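Local coordinates for ribosome-associated protein Y (PSrp-1) (Clostridium acetobutylicum, PDB 3KA5) that probably pairs active 70S ribosomes into translationally inactive 100S dimers in stationary phase, this chain being the C-terminal domain of the long hibernation-promoting factor, at residues B[30-35]-B[41-46]; B[21-26]-B[49-54]. All coordinates share one frame; numbering follows the deposited sequence.

The two contacts illustrate how a small alpha-beta domain combines a hydrogen-bonded sheet with a helix laid on one face of it. Interaction 1 is a buried contact at the centre of the chain: two neighbouring strands of a hairpin joined by main-chain bonds and by aromatic and aliphatic side chains. Interaction 2 lies farther out and is partly buried; there helix 15-25 reaches strand 51-55 through side chains alone. The sheet unites them, since Val42 and Tyr44 of interaction 1 pair by backbone with Ile54 and Gly52 of interaction 2, while Val43 packs on Leu53. Along the chain, the hairpin is nested within the loop that interaction 2 closes. Both contacts also touch the second subunit.

Interaction 1: residues B[30-35]-B[41-46]; sequences FVFQNG and NVVYKR
Phe30 pairs with Val43 and Phe32 with Asn41 as hydrogen-bonded pairs of an antiparallel beta hairpin, and Val31 faces Val42 between them as a non-hydrogen-bonded pair. Each hydrogen-bonded pair is closed by two backbone bonds. Phe30 N gives to Val43 O at 2.8 Å and Val43 N returns to Phe30 O; Phe32 N gives to Asn41 O, and Asn41 N to Phe32 O at 2.8 Å, the last two both nearly straight at 171°. CA-H...O contacts add to this, Val42 CA lying 3.4 Å from Phe30 O.

The Phe32 ring reaches both Asn41 and Val43. With CG held between its backbone N and carbonyl carbon (chi1 71°), the ring swings across to the partner strand, where CE2 meets Asn41 CB at 3.6 Å and Val43 CG1 at 3.7 Å. Val43 turns its other methyl, CG2, to Phe30 CB at 3.7 Å, near the plane of the Phe30 ring. On the other face Val31 CG2 meets Val42 CG2 at 4.1 Å.

The sheet thus presents two different faces. Phe30 and Phe32 pack against helix 15-25, and Phe32 and Val43 also touch Leu53 of strand 51-55, whereas Val31 and Val42 pack on Val42 and Val31 of the second subunit.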
ATOM      1  N   PHE B  30      -5.979  -0.818   0.089  1.00  9.78           N
ATOM      2  CA  PHE B  30      -6.346   0.457  -0.528  1.00  8.41           C
ATOM      3  C   PHE B  30      -5.326   1.522  -0.140  1.00 11.95           C
ATOM      4  O   PHE B  30      -5.083   1.761   1.045  1.00  9.86           O
ATOM      5  CB  PHE B  30      -7.759   0.828  -0.034  1.00  5.77           C
ATOM      6  CG  PHE B  30      -8.382   2.008  -0.735  1.00  9.35           C
ATOM      7  CD1 PHE B  30      -8.924   1.877  -2.011  1.00 14.68           C
ATOM      8  CD2 PHE B  30      -8.482   3.232  -0.089  1.00 11.79           C
ATOM      9  CE1 PHE B  30      -9.570   2.954  -2.622  1.00 16.12           C
ATOM     10  CE2 PHE B  30      -9.121   4.307  -0.691  1.00 13.50           C
ATOM     11  CZ  PHE B  30      -9.665   4.169  -1.957  1.00 11.55           C
ATOM     12  N   VAL B  31      -4.710   2.144  -1.145  1.00  8.85           N
ATOM     13  CA  VAL B  31      -3.707   3.180  -0.924  1.00  7.19           C
ATOM     14  C   VAL B  31      -4.398   4.535  -0.926  1.00 12.26           C
ATOM     15  O   VAL B  31      -5.207   4.819  -1.808  1.00 10.19           O
ATOM     16  CB  VAL B  31      -2.643   3.168  -2.050  1.00  9.39           C
ATOM     17  CG1 VAL B  31      -1.557   4.189  -1.755  1.00 11.98           C
ATOM     18  CG2 VAL B  31      -2.055   1.769  -2.190  1.00  9.68           C
ATOM     19  N   PHE B  32      -4.085   5.378   0.049  1.00  9.57           N
ATOM     20  CA  PHE B  32      -4.717   6.689   0.108  1.00 13.83           C
ATOM     21  C   PHE B  32      -3.862   7.728   0.816  1.00 14.81           C
ATOM     22  O   PHE B  32      -2.929   7.397   1.550  1.00 17.27           O
ATOM     23  CB  PHE B  32      -6.075   6.585   0.815  1.00 12.15           C
ATOM     24  CG  PHE B  32      -5.976   6.342   2.302  1.00 13.45           C
ATOM     25  CD1 PHE B  32      -6.315   7.339   3.204  1.00 12.28           C
ATOM     26  CD2 PHE B  32      -5.549   5.109   2.797  1.00 10.22           C
ATOM     27  CE1 PHE B  32      -6.228   7.124   4.582  1.00 17.95           C
ATOM     28  CE2 PHE B  32      -5.459   4.882   4.174  1.00 13.95           C
ATOM     29  CZ  PHE B  32      -5.801   5.891   5.066  1.00 11.15           C
ATOM     30  N   GLN B  33      -4.189   8.990   0.579  1.00  9.64           N
ATOM     31  CA  GLN B  33      -3.491  10.098   1.213  1.00 15.03           C
ATOM     32  C   GLN B  33      -4.273  10.353   2.494  1.00 17.69           C
ATOM     33  O   GLN B  33      -5.430  10.755   2.433  1.00 15.87           O
ATOM     34  CB  GLN B  33      -3.553  11.331   0.307  1.00 18.73           C
ATOM     35  CG  GLN B  33      -3.014  12.604   0.926  1.00 32.14           C
ATOM     36  CD  GLN B  33      -1.507  12.676   0.883  1.00 40.51           C
ATOM     37  OE1 GLN B  33      -0.816  11.847   1.473  1.00 45.64           O
ATOM     38  NE2 GLN B  33      -0.985  13.674   0.178  1.00 44.62           N
ATOM     39  N   ASN B  34      -3.659  10.095   3.645  1.00 16.57           N
ATOM     40  CA  ASN B  34      -4.330  10.300   4.925  1.00 16.52           C
ATOM     41  C   ASN B  34      -4.455  11.796   5.184  1.00 20.49           C
ATOM     42  O   ASN B  34      -3.450  12.497   5.280  1.00 19.54           O
ATOM     43  CB  ASN B  34      -3.528   9.646   6.056  1.00 20.74           C
ATOM     44  CG  ASN B  34      -4.300   9.592   7.360  1.00 23.67           C
ATOM     45  OD1 ASN B  34      -4.958  10.556   7.739  1.00 29.46           O
ATOM     46  ND2 ASN B  34      -4.217   8.463   8.058  1.00 23.73           N
ATOM     47  N   GLY B  35      -5.688  12.279   5.296  1.00 18.60           N
ATOM     48  CA  GLY B  35      -5.908  13.695   5.528  1.00 22.33           C
ATOM     49  C   GLY B  35      -5.514  14.179   6.912  1.00 25.33           C
ATOM     50  O   GLY B  35      -5.439  15.382   7.150  1.00 32.59           O
ATOM     51  N   ASN B  41      -0.910   6.330   3.178  1.00 13.05           N
ATOM     52  CA  ASN B  41      -1.103   5.189   4.063  1.00 12.12           C
ATOM     53  C   ASN B  41      -1.755   4.087   3.237  1.00 12.66           C
ATOM     54  O   ASN B  41      -2.223   4.328   2.121  1.00 14.53           O
ATOM     55  CB  ASN B  41      -2.054   5.539   5.208  1.00 11.44           C
ATOM     56  CG  ASN B  41      -1.424   6.428   6.270  1.00 18.42           C
ATOM     57  OD1 ASN B  41      -0.271   6.857   6.165  1.00 20.54           O
ATOM     58  ND2 ASN B  41      -2.192   6.705   7.311  1.00 13.51           N
ATOM     59  N   VAL B  42      -1.804   2.886   3.796  1.00  9.00           N
ATOM     60  CA  VAL B  42      -2.426   1.758   3.120  1.00  9.67           C
ATOM     61  C   VAL B  42      -3.267   0.971   4.119  1.00 14.31           C
ATOM     62  O   VAL B  42      -2.766   0.556   5.164  1.00 13.86           O
ATOM     63  CB  VAL B  42      -1.362   0.807   2.520  1.00  6.31           C
ATOM     64  CG1 VAL B  42      -2.042  -0.328   1.761  1.00 12.54           C
ATOM     65  CG2 VAL B  42      -0.431   1.589   1.587  1.00  7.68           C
ATOM     66  N   VAL B  43      -4.550   0.795   3.821  1.00 10.89           N
ATOM     67  CA  VAL B  43      -5.403   0.008   4.698  1.00 12.17           C
ATOM     68  C   VAL B  43      -5.585  -1.328   4.005  1.00 11.41           C
ATOM     69  O   VAL B  43      -5.485  -1.421   2.781  1.00 11.78           O
ATOM     70  CB  VAL B  43      -6.796   0.663   4.956  1.00 17.23           C
ATOM     71  CG1 VAL B  43      -6.651   1.828   5.915  1.00 15.26           C
ATOM     72  CG2 VAL B  43      -7.417   1.136   3.656  1.00 10.28           C
ATOM     73  N   TYR B  44      -5.826  -2.370   4.788  1.00  9.66           N
ATOM     74  CA  TYR B  44      -6.007  -3.698   4.228  1.00 11.94           C
ATOM     75  C   TYR B  44      -6.833  -4.546   5.178  1.00 12.02           C
ATOM     76  O   TYR B  44      -6.992  -4.206   6.350  1.00 13.50           O
ATOM     77  CB  TYR B  44      -4.639  -4.348   3.972  1.00 13.86           C
ATOM     78  CG  TYR B  44      -3.834  -4.597   5.231  1.00 14.87           C
ATOM     79  CD1 TYR B  44      -3.882  -5.830   5.880  1.00 27.72           C
ATOM     80  CD2 TYR B  44      -3.052  -3.590   5.791  1.00 12.14           C
ATOM     81  CE1 TYR B  44      -3.169  -6.055   7.060  1.00 21.28           C
ATOM     82  CE2 TYR B  44      -2.337  -3.804   6.976  1.00 16.42           C
ATOM     83  CZ  TYR B  44      -2.402  -5.037   7.601  1.00 28.70           C
ATOM     84  OH  TYR B  44      -1.704  -5.251   8.772  1.00 26.57           O
ATOM     85  N   LYS B  45      -7.377  -5.640   4.662  1.00 16.21           N
ATOM     86  CA  LYS B  45      -8.185  -6.532   5.475  1.00 17.68           C
ATOM     87  C   LYS B  45      -7.312  -7.705   5.897  1.00 19.65           C
ATOM     88  O   LYS B  45      -6.660  -8.329   5.064  1.00 24.03           O
ATOM     89  CB  LYS B  45      -9.388  -7.032   4.672  1.00 27.68           C
ATOM     90  CG  LYS B  45     -10.438  -7.734   5.514  1.00 27.49           C
ATOM     91  CD  LYS B  45     -11.760  -7.842   4.774  1.00 37.35           C
ATOM     92  CE  LYS B  45     -12.860  -8.289   5.716  1.00 40.80           C
ATOM     93  NZ  LYS B  45     -14.192  -8.286   5.050  1.00 42.65           N
ATOM     94  N   ARG B  46      -7.285  -7.986   7.194  1.00 27.53           N
ATOM     95  CA  ARG B  46      -6.483  -9.087   7.713  1.00 38.92           C
ATOM     96  C   ARG B  46      -7.348 -10.241   8.211  1.00 42.90           C
ATOM     97  O   ARG B  46      -8.395 -10.022   8.821  1.00 42.24           O
ATOM     98  CB  ARG B  46      -5.571  -8.585   8.840  1.00 38.02           C
ATOM     99  CG  ARG B  46      -6.148  -7.434   9.650  1.00 34.03           C
ATOM    100  CD  ARG B  46      -5.169  -6.928  10.709  1.00 38.56           C
ATOM    101  NE  ARG B  46      -5.253  -7.683  11.959  1.00 41.27           N
ATOM    102  CZ  ARG B  46      -4.473  -7.475  13.017  1.00 42.27           C
ATOM    103  NH1 ARG B  46      -3.539  -6.533  12.988  1.00 29.93           N
ATOM    104  NH2 ARG B  46      -4.631  -8.206  14.109  1.00 39.01           N
TER

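Interaction 2: residues B[21-26]-B[49-54]; sequences EMELLG and GNYGLI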
ATOM      1  N   GLU B  21     -14.307   2.796   1.667  1.00 11.82           N
ATOM      2  CA  GLU B  21     -14.059   2.820   0.224  1.00 10.63           C
ATOM      3  C   GLU B  21     -13.483   1.501  -0.258  1.00 13.09           C
ATOM      4  O   GLU B  21     -13.873   0.981  -1.311  1.00 13.57           O
ATOM      5  CB  GLU B  21     -13.077   3.940  -0.127  1.00 11.04           C
ATOM      6  CG  GLU B  21     -13.692   5.316  -0.171  1.00 12.55           C
ATOM      7  CD  GLU B  21     -14.752   5.429  -1.243  1.00 16.57           C
ATOM      8  OE1 GLU B  21     -14.472   5.044  -2.395  1.00 23.75           O
ATOM      9  OE2 GLU B  21     -15.858   5.901  -0.937  1.00 26.26           O
HETATM   10  N   MSE B  22     -12.539   0.958   0.502  1.00 13.36           N
HETATM   11  CA  MSE B  22     -11.935  -0.304   0.109  1.00 14.01           C
HETATM   12  C   MSE B  22     -13.005  -1.372  -0.013  1.00 11.17           C
HETATM   13  O   MSE B  22     -13.009  -2.148  -0.966  1.00 14.42           O
HETATM   14  CB  MSE B  22     -10.873  -0.743   1.123  1.00 11.65           C
HETATM   15  CG  MSE B  22     -10.275  -2.103   0.814  1.00 13.16           C
HETATM   16 SE   MSE B  22      -8.944  -2.566   2.148  1.00 25.46          SE
HETATM   17  CE  MSE B  22     -10.038  -2.436   3.717  1.00 15.87           C
ATOM     18  N   GLU B  23     -13.929  -1.406   0.942  1.00 10.56           N
ATOM     19  CA  GLU B  23     -14.995  -2.397   0.908  0.50  3.59           C
ATOM     20  C   GLU B  23     -16.020  -2.156  -0.200  1.00 10.83           C
ATOM     21  O   GLU B  23     -16.435  -3.095  -0.882  1.00 13.63           O
ATOM     22  CB  GLU B  23     -15.696  -2.451   2.263  0.50 14.22           C
ATOM     23  CG  GLU B  23     -14.814  -2.987   3.371  0.50 18.34           C
ATOM     24  CD  GLU B  23     -14.341  -4.401   3.088  0.50 25.65           C
ATOM     25  OE1 GLU B  23     -15.199  -5.265   2.812  0.50 31.43           O
ATOM     26  OE2 GLU B  23     -13.119  -4.647   3.142  0.50 26.76           O
ATOM     27  N   LEU B  24     -16.429  -0.903  -0.378  1.00 10.28           N
ATOM     28  CA  LEU B  24     -17.412  -0.556  -1.405  1.00 12.73           C
ATOM     29  C   LEU B  24     -16.883  -0.869  -2.796  1.00 10.36           C
ATOM     30  O   LEU B  24     -17.640  -1.269  -3.681  1.00 12.20           O
ATOM     31  CB  LEU B  24     -17.764   0.936  -1.326  1.00 11.27           C
ATOM     32  CG  LEU B  24     -18.542   1.409  -0.094  1.00 16.89           C
ATOM     33  CD1 LEU B  24     -18.593   2.933  -0.065  1.00 19.65           C
ATOM     34  CD2 LEU B  24     -19.941   0.831  -0.120  1.00 23.06           C
ATOM     35  N   LEU B  25     -15.579  -0.689  -2.979  1.00  8.97           N
ATOM     36  CA  LEU B  25     -14.938  -0.933  -4.269  1.00 10.57           C
ATOM     37  C   LEU B  25     -14.513  -2.387  -4.475  1.00 18.01           C
ATOM     38  O   LEU B  25     -14.160  -2.786  -5.589  1.00 15.21           O
ATOM     39  CB  LEU B  25     -13.741  -0.005  -4.421  1.00 12.76           C
ATOM     40  CG  LEU B  25     -14.115   1.480  -4.449  1.00 12.53           C
ATOM     41  CD1 LEU B  25     -12.858   2.329  -4.303  1.00 18.19           C
ATOM     42  CD2 LEU B  25     -14.857   1.806  -5.748  1.00 18.18           C
ATOM     43  N   GLY B  26     -14.539  -3.169  -3.399  1.00 12.37           N
ATOM     44  CA  GLY B  26     -14.198  -4.579  -3.488  1.00 12.67           C
ATOM     45  C   GLY B  26     -12.738  -4.987  -3.484  1.00 17.26           C
ATOM     46  O   GLY B  26     -12.393  -6.059  -3.999  1.00 14.38           O
ATOM     47  N   GLY B  49     -10.579 -10.454  11.060  1.00 50.05           N
ATOM     48  CA  GLY B  49     -11.801  -9.680  11.162  1.00 48.57           C
ATOM     49  C   GLY B  49     -11.533  -8.189  11.178  1.00 46.84           C
ATOM     50  O   GLY B  49     -12.324  -7.399  10.661  1.00 50.59           O
ATOM     51  N   ASN B  50     -10.413  -7.797  11.775  1.00 42.74           N
ATOM     52  CA  ASN B  50     -10.057  -6.390  11.852  1.00 28.11           C
ATOM     53  C   ASN B  50      -9.422  -5.892  10.559  1.00 17.71           C
ATOM     54  O   ASN B  50      -9.222  -6.643   9.606  1.00 23.68           O
ATOM     55  CB  ASN B  50      -9.094  -6.140  13.016  1.00 35.27           C
ATOM     56  CG  ASN B  50      -9.742  -6.348  14.374  1.00 38.75           C
ATOM     57  OD1 ASN B  50     -10.733  -5.699  14.712  1.00 36.14           O
ATOM     58  ND2 ASN B  50      -9.178  -7.254  15.163  1.00 40.54           N
ATOM     59  N   TYR B  51      -9.111  -4.607  10.545  1.00 19.36           N
ATOM     60  CA  TYR B  51      -8.487  -3.974   9.396  1.00 19.08           C
ATOM     61  C   TYR B  51      -7.141  -3.457   9.859  1.00 20.21           C
ATOM     62  O   TYR B  51      -6.968  -3.141  11.035  1.00 19.32           O
ATOM     63  CB  TYR B  51      -9.347  -2.804   8.910  1.00 17.05           C
ATOM     64  CG  TYR B  51     -10.665  -3.222   8.300  1.00 15.04           C
ATOM     65  CD1 TYR B  51     -10.720  -3.752   7.013  1.00 16.99           C
ATOM     66  CD2 TYR B  51     -11.855  -3.113   9.018  1.00 18.87           C
ATOM     67  CE1 TYR B  51     -11.930  -4.162   6.454  1.00 18.02           C
ATOM     68  CE2 TYR B  51     -13.069  -3.522   8.468  1.00 19.43           C
ATOM     69  CZ  TYR B  51     -13.097  -4.045   7.187  1.00 14.78           C
ATOM     70  OH  TYR B  51     -14.290  -4.458   6.636  1.00 19.74           O
ATOM     71  N   GLY B  52      -6.190  -3.378   8.935  1.00 12.53           N
ATOM     72  CA  GLY B  52      -4.882  -2.870   9.281  1.00 15.41           C
ATOM     73  C   GLY B  52      -4.618  -1.575   8.540  1.00 17.60           C
ATOM     74  O   GLY B  52      -5.154  -1.345   7.454  1.00 15.81           O
ATOM     75  N   LEU B  53      -3.793  -0.729   9.143  1.00 12.73           N
ATOM     76  CA  LEU B  53      -3.417   0.550   8.569  1.00 13.29           C
ATOM     77  C   LEU B  53      -1.898   0.621   8.605  1.00 13.89           C
ATOM     78  O   LEU B  53      -1.301   0.542   9.671  1.00 19.20           O
ATOM     79  CB  LEU B  53      -3.996   1.695   9.398  1.00 15.21           C
ATOM     80  CG  LEU B  53      -3.590   3.107   8.976  1.00 21.76           C
ATOM     81  CD1 LEU B  53      -4.260   3.470   7.667  1.00 31.37           C
ATOM     82  CD2 LEU B  53      -3.993   4.091  10.054  1.00 31.74           C
ATOM     83  N   ILE B  54      -1.277   0.750   7.441  1.00 12.82           N
ATOM     84  CA  ILE B  54       0.176   0.837   7.353  1.00 15.43           C
ATOM     85  C   ILE B  54       0.563   2.303   7.197  1.00 16.74           C
ATOM     86  O   ILE B  54       0.053   3.003   6.310  1.00 12.26           O
ATOM     87  CB  ILE B  54       0.704   0.023   6.148  1.00 11.94           C
ATOM     88  CG1 ILE B  54       0.213  -1.425   6.257  1.00 13.18           C
ATOM     89  CG2 ILE B  54       2.229   0.073   6.103  1.00 17.96           C
ATOM     90  CD1 ILE B  54       0.499  -2.278   5.037  1.00 16.66           C
TER
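Met22 and Tyr51 have the nearest CA atoms of the two segments, 10.6 Å apart, a gap that long side chains must span. This is helix-on-sheet packing at the margin of the domain: the last turns of helix 15-25 lie against the start of strand 51-55. Leu25 N to Glu21 O is still a regular helical bond, whereas the weak bond from Gly26 N to Glu23 O belongs to the closing Schellman motif, in which Gly26 takes a positive phi of 82°.

Tyr51 reaches out from the strand toward two helix side chains. Met22, present as selenomethionine, runs extended as far as SE and then bends at its last torsion (chi3 57°), which carries the terminal methyl CE to within 3.6 Å of Tyr51 CD1. Glu23, its chain bent at chi2, approaches from the opposite direction and brings CD to 3.5 Å from Tyr51 OH. Its carboxylate and the ring lie 56° apart in plane, and its OE1 forms a long, weak ion pair with Lys45, whose side chain also touches Tyr51.

Beyond the contact, residues 51 to 54 pair in parallel with a strand of the second subunit, extending the sheet across the interface. On the flank of the ring next to the hydroxyl, Glu23 OE2 sits at the edge, near the ring plane, 3.6 Å from Tyr51 CE1.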